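Local coordinates for pectinesterase inhibitor (Actinidia chinensis, PDB 1XG2), which inhibits pectin methylesterase, here captured in complex with that enzyme, and may take part in regulating fruit ripening, at residues H4-I9 against L18-L23; D117-E120 against I125-Q128; I83-Q88 against A105-D110. All coordinates share one frame; numbering follows the deposited sequence. Where two conformers were deposited one is given.

From the N terminus, contact 1 comes first: residues 4-9 and 18-23 meet across eight intervening residues, closing a small helical hairpin. Contact 3 follows, joining 83-88 on helix 66-95 to 105-110 on helix 98-118 and closing a helical hairpin whose sixteen intervening residues are mostly the ends of the two helices. Contact 2 is last, bridging the four residues between 117-120 and 125-128, where helix 98-118 gives way to helix 127-149. The three lie in series, with no nesting or crossing. Contacts 2 and 3 share helix 98-118, with centres 20 Å apart. Contacts 1 and 2 sit on opposite sides of the chain's centre, their own centres 29 Å apart.

Contact 1 of 3, residues H4-I9 against L18-L23; sequences HLISEI and LCLQAL
I6 and I9 meet C19, L20 and L23 without any flat group between them; the one ring in the two segments, that of H4, lies away from the interface and has L5 CG over one face, 3.8 Å above the plane and toward the rim. Beside it, H4 O receives the hydroxyl of S7, OG lying 2.6 Å from that oxygen, in the carbonyl plane with a C=O...OG angle of 149°. Neither feature takes part in the contact with 18-23.

The touching side is wholly apolar, and the two branches of I6 divide the work. Its CG2 lies 4.0 Å from L20 CD1, the two side chains crossing at about a right angle. The I6 and L23 side chains run past each other in opposite directions, bringing I6 CG1 within 3.9 Å of L23 CD1. One turn on, I9 CG2 reaches C19 SG at 4.0 Å, and that same methyl is 4.3 Å from L23 CD1, which therefore serves both isoleucines. C19 has its sulfur anti to the backbone N (chi1 176°), which carries SG toward helix 4-9 and into the disulfide with C10, just past the end of that helix.

No hydrogen bond crosses the interface. The short axes approach to 10.5 Å at 151°, a wide spacing, consistent with contact made by side chains and not by close backbones. Beyond the pair, L5 and I9 rest on L37 of helix 34-60, while I9 also touches I146 and C19 touches I142 of helix 127-149. The evidence describes a disulfide-linked, nearly antiparallel helical hairpin, the N-terminal extension of the plant invertase/pectin methylesterase inhibitor fold, packed against its four-helix bundle.

Contact 2 of 3, residues D117-E120 against I125-Q128; sequences DSFE and IPTQ
I125 lies over one face of the F119 ring, and the distances separate a tight half of the contact from a looser one. In the tight half, I125 CG1 stands 3.8 Å from the ring centroid and 14° off its normal, a CH-pi contact over the face. I125 CB comes 3.5 Å from F119 CG, and I125 CD1 continues to 3.6 Å from F119 CD2. With CG1 anti to the backbone N (chi1 -164°), the isoleucine lays its longer branch over the ring. F119 also touches R71 and C75 of helix 66-95 and L129 of helix 127-149, so the ring sits between those two helices.

Packing relaxes toward P126, whose CD is 4.3 Å from F119 CE1. On the backbone side, one water donates to F119 O at 3.0 Å and accepts from I125 N, linking the backbones where no direct hydrogen bond crosses. An alanine in place of F119 would probably open a gap beneath I125 and leave its CG1 and CD1 without the ring face they lie on. The contact thus pairs dispersion and CH-pi contact with water-mediated pairing of the backbones, holding the connection leading to P126, the N-cap of helix 127-149.

Contact 3 of 3, residues I83-Q88 against A105-D110; sequences IDSLGQ and ASAAFD
Two neighbouring antiparallel helices of the four-helix bundle, 66-95 and 98-118, come together where alanines of 105-110 face S85 and L86. The close backbones are the evidence: S85 CA and A108 CA are 6.0 Å apart, L86 CA and A105 CA 6.3 Å.

A108 makes the main contact. Its single methyl sits against the branch point of L86, with A108 CB 3.7 Å from L86 CG. The leucine methyls straddle it unevenly, A108 CB lying 3.8 Å from L86 CD2 and 4.1 Å from L86 CD1. L86 places CG anti to its carbonyl carbon (chi1 -72°), which swings the fork across to the opposing helix although its CB does not head straight there. The same leucine touches A45 of helix 34-60, so it fills the angle between three helices.

On the other side of the pair, S85 OG approaches A107 CB at 4.2 Å, a loose contact of a hydroxyl with a methyl. That oxygen has weak hydrogen bonds to D81 O in its own helix and to Q139 NE2 of the neighbouring pectinesterase chain. Nearby, the D110 carboxylate engages the enzyme with both oxygens: OD1 accepts from Q191 NE2 and OD2 from N158 ND2, both of the pectinesterase chain. A107 packs on Q139 of that chain as well.

No hydrogen bond joins the two segments, so the direct contact between them is van der Waals packing, chiefly of L86 on A108. The polar groups of S85 and D110 are spent within their own helices or on the enzyme, which implies a helix pair with an apolar inner seam and a polar face turned to the enzyme, consistent with a part in inhibition.

Contact 1 of 3, residues H4-I9 against L18-L23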
ATOM      1  N   HIS B   4     -19.524 -26.412  13.761  1.00 19.53           N
ATOM      2  CA  HIS B   4     -19.795 -25.226  14.581  1.00 18.92           C
ATOM      3  C   HIS B   4     -18.904 -24.050  14.188  1.00 17.90           C
ATOM      4  O   HIS B   4     -19.277 -22.885  14.391  1.00 17.24           O
ATOM      5  CB  HIS B   4     -19.660 -25.522  16.095  1.00 18.98           C
ATOM      6  CG  HIS B   4     -18.247 -25.633  16.579  1.00 20.27           C
ATOM      7  ND1 HIS B   4     -17.383 -26.615  16.140  1.00 22.15           N
ATOM      8  CD2 HIS B   4     -17.558 -24.908  17.494  1.00 20.17           C
ATOM      9  CE1 HIS B   4     -16.220 -26.473  16.747  1.00 21.71           C
ATOM     10  NE2 HIS B   4     -16.303 -25.450  17.579  1.00 21.82           N
ATOM     11  N   LEU B   5     -17.738 -24.347  13.622  1.00 17.39           N
ATOM     12  CA  LEU B   5     -16.816 -23.294  13.193  1.00 17.41           C
ATOM     13  C   LEU B   5     -17.435 -22.416  12.098  1.00 17.09           C
ATOM     14  O   LEU B   5     -17.151 -21.227  12.038  1.00 16.42           O
ATOM     15  CB  LEU B   5     -15.482 -23.879  12.721  1.00 17.55           C
ATOM     16  CG  LEU B   5     -14.652 -24.585  13.798  1.00 18.29           C
ATOM     17  CD1 LEU B   5     -13.405 -25.225  13.199  1.00 18.47           C
ATOM     18  CD2 LEU B   5     -14.286 -23.604  14.926  1.00 19.21           C
ATOM     19  N   ILE B   6     -18.282 -23.002  11.252  1.00 16.98           N
ATOM     20  CA  ILE B   6     -18.969 -22.245  10.195  1.00 17.18           C
ATOM     21  C   ILE B   6     -19.804 -21.131  10.777  1.00 17.39           C
ATOM     22  O   ILE B   6     -19.885 -20.068  10.184  1.00 17.23           O
ATOM     23  CB  ILE B   6     -19.821 -23.172   9.295  1.00 17.37           C
ATOM     24  CG1 ILE B   6     -18.898 -23.992   8.393  1.00 19.63           C
ATOM     25  CG2 ILE B   6     -20.817 -22.382   8.434  1.00 17.74           C
ATOM     26  CD1 ILE B   6     -19.561 -25.226   7.790  1.00 21.19           C
ATOM     27  N   SER B   7     -20.411 -21.353  11.943  1.00 17.55           N
ATOM     28  CA  SER B   7     -21.203 -20.313  12.599  1.00 18.10           C
ATOM     29  C   SER B   7     -20.371 -19.144  13.124  1.00 18.02           C
ATOM     30  O   SER B   7     -20.906 -18.062  13.356  1.00 18.18           O
ATOM     31  CB  SER B   7     -22.053 -20.902  13.736  1.00 18.52           C
ATOM     32  OG  SER B   7     -21.215 -21.208  14.837  1.00 21.61           O
ATOM     33  N   GLU B   8     -19.070 -19.358  13.306  1.00 17.66           N
ATOM     34  CA  GLU B   8     -18.162 -18.268  13.664  1.00 17.40           C
ATOM     35  C   GLU B   8     -17.546 -17.550  12.480  1.00 16.89           C
ATOM     36  O   GLU B   8     -17.061 -16.425  12.624  1.00 16.61           O
ATOM     37  CB  GLU B   8     -17.024 -18.800  14.528  1.00 17.30           C
ATOM     38  CG  GLU B   8     -17.483 -19.410  15.835  1.00 19.29           C
ATOM     39  CD  GLU B   8     -16.300 -19.778  16.710  1.00 19.28           C
ATOM     40  OE1 GLU B   8     -16.268 -20.904  17.215  1.00 18.91           O
ATOM     41  OE2 GLU B   8     -15.404 -18.928  16.858  1.00 22.66           O
ATOM     42  N   ILE B   9     -17.521 -18.210  11.326  1.00 16.19           N
ATOM     43  CA  ILE B   9     -16.847 -17.671  10.149  1.00 15.15           C
ATOM     44  C   ILE B   9     -17.806 -16.884   9.279  1.00 15.20           C
ATOM     45  O   ILE B   9     -17.635 -15.688   9.083  1.00 14.57           O
ATOM     46  CB  ILE B   9     -16.191 -18.807   9.334  1.00 14.69           C
ATOM     47  CG1 ILE B   9     -15.091 -19.486  10.151  1.00 13.33           C
ATOM     48  CG2 ILE B   9     -15.570 -18.258   8.060  1.00 14.68           C
ATOM     49  CD1 ILE B   9     -14.659 -20.838   9.572  1.00 13.87           C
ATOM     50  N   LEU B  18     -22.450 -16.594   0.368  1.00 14.33           N
ATOM     51  CA  LEU B  18     -21.401 -17.162  -0.463  1.00 14.76           C
ATOM     52  C   LEU B  18     -20.447 -17.994   0.377  1.00 14.38           C
ATOM     53  O   LEU B  18     -20.057 -19.083  -0.022  1.00 14.87           O
ATOM     54  CB  LEU B  18     -20.633 -16.076  -1.208  1.00 14.87           C
ATOM     55  CG  LEU B  18     -19.521 -16.631  -2.106  1.00 16.26           C
ATOM     56  CD1 LEU B  18     -20.053 -17.618  -3.164  1.00 17.90           C
ATOM     57  CD2 LEU B  18     -18.760 -15.476  -2.775  1.00 17.29           C
ATOM     58  N   CYS B  19     -20.088 -17.480   1.542  1.00 14.34           N
ATOM     59  CA  CYS B  19     -19.264 -18.216   2.483  1.00 14.33           C
ATOM     60  C   CYS B  19     -19.845 -19.599   2.780  1.00 14.76           C
ATOM     61  O   CYS B  19     -19.139 -20.600   2.685  1.00 13.98           O
ATOM     62  CB  CYS B  19     -19.098 -17.407   3.775  1.00 14.88           C
ATOM     63  SG  CYS B  19     -18.183 -18.251   5.087  1.00 15.27           S
ATOM     64  N   LEU B  20     -21.135 -19.650   3.118  1.00 15.06           N
ATOM     65  CA  LEU B  20     -21.808 -20.918   3.399  1.00 15.77           C
ATOM     66  C   LEU B  20     -21.755 -21.864   2.206  1.00 15.84           C
ATOM     67  O   LEU B  20     -21.412 -23.017   2.344  1.00 16.02           O
ATOM     68  CB  LEU B  20     -23.265 -20.679   3.822  1.00 15.50           C
ATOM     69  CG  LEU B  20     -24.052 -21.950   4.172  1.00 16.52           C
ATOM     70  CD1 LEU B  20     -23.405 -22.671   5.352  1.00 16.38           C
ATOM     71  CD2 LEU B  20     -25.521 -21.621   4.456  1.00 16.61           C
ATOM     72  N   GLN B  21     -22.082 -21.358   1.032  1.00 16.66           N
ATOM     73  CA  GLN B  21     -22.061 -22.144  -0.186  1.00 17.89           C
ATOM     74  C   GLN B  21     -20.665 -22.736  -0.424  1.00 17.41           C
ATOM     75  O   GLN B  21     -20.531 -23.915  -0.748  1.00 16.78           O
ATOM     76  CB  GLN B  21     -22.497 -21.248  -1.339  1.00 18.45           C
ATOM     77  CG  GLN B  21     -22.605 -21.875  -2.697  1.00 23.58           C
ATOM     78  CD  GLN B  21     -23.039 -20.823  -3.722  1.00 29.79           C
ATOM     79  OE1 GLN B  21     -22.413 -20.671  -4.783  1.00 32.88           O
ATOM     80  NE2 GLN B  21     -24.069 -20.049  -3.370  1.00 32.65           N
ATOM     81  N   ALA B  22     -19.634 -21.930  -0.195  1.00 16.93           N
ATOM     82  CA  ALA B  22     -18.256 -22.353  -0.420  1.00 17.07           C
ATOM     83  C   ALA B  22     -17.829 -23.428   0.577  1.00 17.27           C
ATOM     84  O   ALA B  22     -17.268 -24.443   0.185  1.00 17.74           O
ATOM     85  CB  ALA B  22     -17.304 -21.152  -0.349  1.00 16.97           C
ATOM     86  N   LEU B  23     -18.092 -23.206   1.862  1.00 17.12           N
ATOM     87  CA  LEU B  23     -17.710 -24.154   2.899  1.00 18.01           C
ATOM     88  C   LEU B  23     -18.529 -25.457   2.821  1.00 18.74           C
ATOM     89  O   LEU B  23     -18.003 -26.540   3.050  1.00 18.52           O
ATOM     90  CB  LEU B  23     -17.819 -23.496   4.295  1.00 17.67           C
ATOM     91  CG  LEU B  23     -16.822 -22.339   4.533  1.00 17.71           C
ATOM     92  CD1 LEU B  23     -16.879 -21.743   5.967  1.00 16.39           C
ATOM     93  CD2 LEU B  23     -15.405 -22.758   4.211  1.00 17.49           C
TER

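Contact 2 of 3, residues D117-E120 against I125-Q128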
ATOM      1  N   ASP B 117     -11.159  -0.045  -8.669  1.00 18.85           N
ATOM      2  CA  ASP B 117     -10.774   1.365  -8.601  1.00 20.00           C
ATOM      3  C   ASP B 117     -10.265   1.912  -9.944  1.00 20.08           C
ATOM      4  O   ASP B 117     -10.366   3.109 -10.182  1.00 20.40           O
ATOM      5  CB  ASP B 117      -9.657   1.591  -7.600  1.00 20.29           C
ATOM      6  CG  ASP B 117     -10.064   1.327  -6.157  1.00 21.88           C
ATOM      7  OD1 ASP B 117     -11.254   1.359  -5.802  1.00 24.33           O
ATOM      8  OD2 ASP B 117      -9.199   1.083  -5.309  1.00 26.86           O
ATOM      9  N   SER B 118      -9.709   1.052 -10.794  1.00 20.13           N
ATOM     10  CA  SER B 118      -9.159   1.480 -12.084  1.00 20.43           C
ATOM     11  C   SER B 118     -10.239   1.792 -13.120  1.00 21.08           C
ATOM     12  O   SER B 118      -9.950   2.387 -14.164  1.00 20.40           O
ATOM     13  CB  SER B 118      -8.232   0.401 -12.650  1.00 20.62           C
ATOM     14  OG  SER B 118      -7.136   0.158 -11.779  1.00 20.26           O
ATOM     15  N   PHE B 119     -11.472   1.379 -12.841  1.00 22.02           N
ATOM     16  CA  PHE B 119     -12.593   1.627 -13.751  1.00 23.14           C
ATOM     17  C   PHE B 119     -13.476   2.765 -13.250  1.00 24.84           C
ATOM     18  O   PHE B 119     -14.694   2.640 -13.171  1.00 25.55           O
ATOM     19  CB  PHE B 119     -13.406   0.351 -13.938  1.00 23.00           C
ATOM     20  CG  PHE B 119     -12.845  -0.568 -14.978  1.00 21.33           C
ATOM     21  CD1 PHE B 119     -13.144  -0.368 -16.313  1.00 17.92           C
ATOM     22  CD2 PHE B 119     -12.016  -1.626 -14.625  1.00 20.54           C
ATOM     23  CE1 PHE B 119     -12.639  -1.215 -17.296  1.00 18.41           C
ATOM     24  CE2 PHE B 119     -11.504  -2.469 -15.597  1.00 20.39           C
ATOM     25  CZ  PHE B 119     -11.818  -2.262 -16.943  1.00 19.01           C
ATOM     26  N   GLU B 120     -12.859   3.894 -12.941  1.00 26.60           N
ATOM     27  CA  GLU B 120     -13.612   5.039 -12.463  1.00 28.09           C
ATOM     28  C   GLU B 120     -13.861   5.972 -13.630  1.00 27.65           C
ATOM     29  O   GLU B 120     -12.930   6.470 -14.268  1.00 27.91           O
ATOM     30  CB  GLU B 120     -12.909   5.716 -11.286  1.00 29.00           C
ATOM     31  CG  GLU B 120     -13.224   4.988  -9.978  1.00 33.07           C
ATOM     32  CD  GLU B 120     -12.822   5.757  -8.738  1.00 38.23           C
ATOM     33  OE1 GLU B 120     -13.337   6.889  -8.527  1.00 41.81           O
ATOM     34  OE2 GLU B 120     -12.000   5.215  -7.960  1.00 41.31           O
ATOM     35  N   ILE B 125     -16.603  -0.626 -16.540  1.00 20.05           N
ATOM     36  CA  ILE B 125     -16.204  -2.005 -16.360  1.00 19.55           C
ATOM     37  C   ILE B 125     -17.283  -2.926 -16.901  1.00 19.15           C
ATOM     38  O   ILE B 125     -18.466  -2.648 -16.726  1.00 18.59           O
ATOM     39  CB  ILE B 125     -15.940  -2.281 -14.872  1.00 19.39           C
ATOM     40  CG1 ILE B 125     -15.162  -3.583 -14.703  1.00 19.06           C
ATOM     41  CG2 ILE B 125     -17.241  -2.277 -14.058  1.00 20.11           C
ATOM     42  CD1 ILE B 125     -14.642  -3.765 -13.313  1.00 18.45           C
ATOM     43  N   PRO B 126     -16.889  -4.009 -17.559  1.00 18.97           N
ATOM     44  CA  PRO B 126     -17.843  -5.059 -17.916  1.00 19.14           C
ATOM     45  C   PRO B 126     -18.426  -5.697 -16.660  1.00 19.36           C
ATOM     46  O   PRO B 126     -17.696  -5.945 -15.698  1.00 18.39           O
ATOM     47  CB  PRO B 126     -17.000  -6.061 -18.696  1.00 19.13           C
ATOM     48  CG  PRO B 126     -15.788  -5.334 -19.084  1.00 19.93           C
ATOM     49  CD  PRO B 126     -15.534  -4.321 -18.031  1.00 19.32           C
ATOM     50  N   THR B 127     -19.737  -5.914 -16.666  1.00 19.27           N
ATOM     51  CA  THR B 127     -20.428  -6.568 -15.563  1.00 19.32           C
ATOM     52  C   THR B 127     -19.753  -7.860 -15.130  1.00 18.46           C
ATOM     53  O   THR B 127     -19.623  -8.103 -13.936  1.00 18.48           O
ATOM     54  CB  THR B 127     -21.885  -6.850 -15.947  1.00 19.51           C
ATOM     55  OG1 THR B 127     -22.550  -5.602 -16.171  1.00 21.53           O
ATOM     56  CG2 THR B 127     -22.639  -7.458 -14.771  1.00 20.93           C
ATOM     57  N   GLN B 128     -19.323  -8.672 -16.095  1.00 17.75           N
ATOM     58  CA  GLN B 128     -18.633  -9.939 -15.827  1.00 17.78           C
ATOM     59  C   GLN B 128     -17.422  -9.749 -14.902  1.00 16.80           C
ATOM     60  O   GLN B 128     -17.170 -10.551 -13.999  1.00 16.69           O
ATOM     61  CB  GLN B 128     -18.146 -10.567 -17.139  1.00 18.28           C
ATOM     62  CG  GLN B 128     -17.588 -11.970 -16.970  1.00 20.08           C
ATOM     63  CD  GLN B 128     -17.076 -12.629 -18.249  1.00 22.04           C
ATOM     64  OE1 GLN B 128     -16.988 -13.855 -18.291  1.00 25.47           O
ATOM     65  NE2 GLN B 128     -16.708 -11.842 -19.260  1.00 22.27           N
TER
HETATM   66  O   HOH W   1     -17.147   1.365 -14.339  1.00 27.68           O

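Contact 3 of 3, residues I83-Q88 against A105-D110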
ATOM      1  N   ILE B  83      -2.814 -13.953  -7.152  1.00 12.46           N
ATOM      2  CA  ILE B  83      -2.593 -15.397  -7.270  1.00 12.96           C
ATOM      3  C   ILE B  83      -1.318 -15.790  -6.525  1.00 13.55           C
ATOM      4  O   ILE B  83      -1.306 -16.760  -5.763  1.00 13.05           O
ATOM      5  CB  ILE B  83      -2.529 -15.831  -8.760  1.00 13.21           C
ATOM      6  CG1 ILE B  83      -3.934 -15.743  -9.372  1.00 13.50           C
ATOM      7  CG2 ILE B  83      -1.918 -17.243  -8.898  1.00 14.59           C
ATOM      8  CD1 ILE B  83      -3.962 -15.641 -10.895  1.00 13.59           C
ATOM      9  N   ASP B  84      -0.268 -15.003  -6.723  1.00 14.05           N
ATOM     10  CA  ASP B  84       1.004 -15.230  -6.054  1.00 15.03           C
ATOM     11  C   ASP B  84       0.862 -15.142  -4.530  1.00 13.82           C
ATOM     12  O   ASP B  84       1.408 -15.968  -3.793  1.00 13.68           O
ATOM     13  CB  ASP B  84       2.051 -14.203  -6.534  1.00 15.89           C
ATOM     14  CG  ASP B  84       2.735 -14.608  -7.821  0.50 17.00           C
ATOM     15  OD1 ASP B  84       2.569 -15.777  -8.265  0.50 17.21           O
ATOM     16  OD2 ASP B  84       3.450 -13.793  -8.454  0.50 17.95           O
ATOM     17  N   SER B  85       0.121 -14.147  -4.065  1.00 13.17           N
ATOM     18  CA  SER B  85      -0.043 -13.912  -2.644  1.00 12.87           C
ATOM     19  C   SER B  85      -0.860 -15.010  -1.985  1.00 12.98           C
ATOM     20  O   SER B  85      -0.561 -15.413  -0.866  1.00 12.14           O
ATOM     21  CB  SER B  85      -0.659 -12.531  -2.363  1.00 12.96           C
ATOM     22  OG  SER B  85       0.298 -11.506  -2.598  1.00 13.83           O
ATOM     23  N   LEU B  86      -1.883 -15.508  -2.677  1.00 13.31           N
ATOM     24  CA  LEU B  86      -2.677 -16.598  -2.134  1.00 13.99           C
ATOM     25  C   LEU B  86      -1.862 -17.900  -2.084  1.00 14.82           C
ATOM     26  O   LEU B  86      -2.010 -18.701  -1.157  1.00 14.72           O
ATOM     27  CB  LEU B  86      -3.957 -16.780  -2.938  1.00 14.20           C
ATOM     28  CG  LEU B  86      -5.011 -15.682  -2.731  1.00 14.34           C
ATOM     29  CD1 LEU B  86      -6.118 -15.787  -3.741  1.00 15.00           C
ATOM     30  CD2 LEU B  86      -5.591 -15.675  -1.315  1.00 15.04           C
ATOM     31  N   GLY B  87      -0.992 -18.102  -3.069  1.00 15.65           N
ATOM     32  CA  GLY B  87      -0.077 -19.235  -3.060  1.00 16.38           C
ATOM     33  C   GLY B  87       0.780 -19.250  -1.813  1.00 16.99           C
ATOM     34  O   GLY B  87       0.948 -20.299  -1.190  1.00 17.80           O
ATOM     35  N   GLN B  88       1.300 -18.081  -1.434  1.00 17.07           N
ATOM     36  CA  GLN B  88       2.138 -17.950  -0.255  1.00 17.71           C
ATOM     37  C   GLN B  88       1.332 -18.047   1.026  1.00 17.09           C
ATOM     38  O   GLN B  88       1.828 -18.521   2.034  1.00 16.45           O
ATOM     39  CB  GLN B  88       2.886 -16.617  -0.277  1.00 18.32           C
ATOM     40  CG  GLN B  88       3.996 -16.590  -1.316  1.00 21.95           C
ATOM     41  CD  GLN B  88       5.233 -15.895  -0.808  1.00 27.80           C
ATOM     42  OE1 GLN B  88       5.637 -14.875  -1.368  1.00 29.22           O
ATOM     43  NE2 GLN B  88       5.845 -16.442   0.264  1.00 29.55           N
ATOM     44  N   ALA B 105      -3.561 -12.417   2.392  1.00 11.17           N
ATOM     45  CA  ALA B 105      -4.972 -12.451   1.993  1.00 11.23           C
ATOM     46  C   ALA B 105      -5.537 -11.048   1.795  1.00 10.82           C
ATOM     47  O   ALA B 105      -6.359 -10.837   0.898  1.00 10.11           O
ATOM     48  CB  ALA B 105      -5.828 -13.255   2.985  1.00 12.10           C
ATOM     49  N   SER B 106      -5.084 -10.083   2.599  1.00 10.45           N
ATOM     50  CA  SER B 106      -5.486  -8.692   2.435  1.00 10.27           C
ATOM     51  C   SER B 106      -4.991  -8.136   1.104  1.00  9.88           C
ATOM     52  O   SER B 106      -5.718  -7.407   0.421  1.00  8.63           O
ATOM     53  CB  SER B 106      -4.961  -7.814   3.580  1.00 10.61           C
ATOM     54  OG  SER B 106      -5.609  -8.102   4.798  1.00 11.59           O
ATOM     55  N   ALA B 107      -3.763  -8.502   0.723  1.00  9.48           N
ATOM     56  CA  ALA B 107      -3.189  -8.046  -0.541  1.00 10.00           C
ATOM     57  C   ALA B 107      -3.943  -8.637  -1.729  1.00 10.07           C
ATOM     58  O   ALA B 107      -4.201  -7.943  -2.721  1.00 10.53           O
ATOM     59  CB  ALA B 107      -1.690  -8.405  -0.634  1.00 10.22           C
ATOM     60  N   ALA B 108      -4.307  -9.908  -1.625  1.00 10.56           N
ATOM     61  CA  ALA B 108      -5.067 -10.588  -2.674  1.00 10.86           C
ATOM     62  C   ALA B 108      -6.427  -9.928  -2.867  1.00 10.72           C
ATOM     63  O   ALA B 108      -6.800  -9.597  -3.981  1.00 11.39           O
ATOM     64  CB  ALA B 108      -5.254 -12.053  -2.326  1.00 11.63           C
ATOM     65  N   PHE B 109      -7.148  -9.742  -1.770  1.00 11.04           N
ATOM     66  CA  PHE B 109      -8.403  -8.988  -1.751  1.00 10.94           C
ATOM     67  C   PHE B 109      -8.276  -7.688  -2.521  1.00 10.69           C
ATOM     68  O   PHE B 109      -9.133  -7.340  -3.317  1.00 10.43           O
ATOM     69  CB  PHE B 109      -8.787  -8.714  -0.284  1.00 10.92           C
ATOM     70  CG  PHE B 109     -10.067  -7.954  -0.102  1.00 10.33           C
ATOM     71  CD1 PHE B 109     -11.187  -8.583   0.404  1.00 12.94           C
ATOM     72  CD2 PHE B 109     -10.146  -6.603  -0.407  1.00 11.74           C
ATOM     73  CE1 PHE B 109     -12.376  -7.884   0.577  1.00 13.79           C
ATOM     74  CE2 PHE B 109     -11.326  -5.897  -0.229  1.00 12.90           C
ATOM     75  CZ  PHE B 109     -12.440  -6.540   0.264  1.00 13.09           C
ATOM     76  N   ASP B 110      -7.199  -6.961  -2.263  1.00 11.12           N
ATOM     77  CA  ASP B 110      -6.974  -5.648  -2.858  1.00 11.22           C
ATOM     78  C   ASP B 110      -6.584  -5.680  -4.338  1.00 10.94           C
ATOM     79  O   ASP B 110      -6.611  -4.648  -5.002  1.00 11.62           O
ATOM     80  CB  ASP B 110      -5.876  -4.916  -2.089  1.00 11.12           C
ATOM     81  CG  ASP B 110      -6.355  -4.366  -0.759  1.00 12.23           C
ATOM     82  OD1 ASP B 110      -7.587  -4.322  -0.499  1.00 14.12           O
ATOM     83  OD2 ASP B 110      -5.555  -3.913   0.077  1.00 13.58           O
TER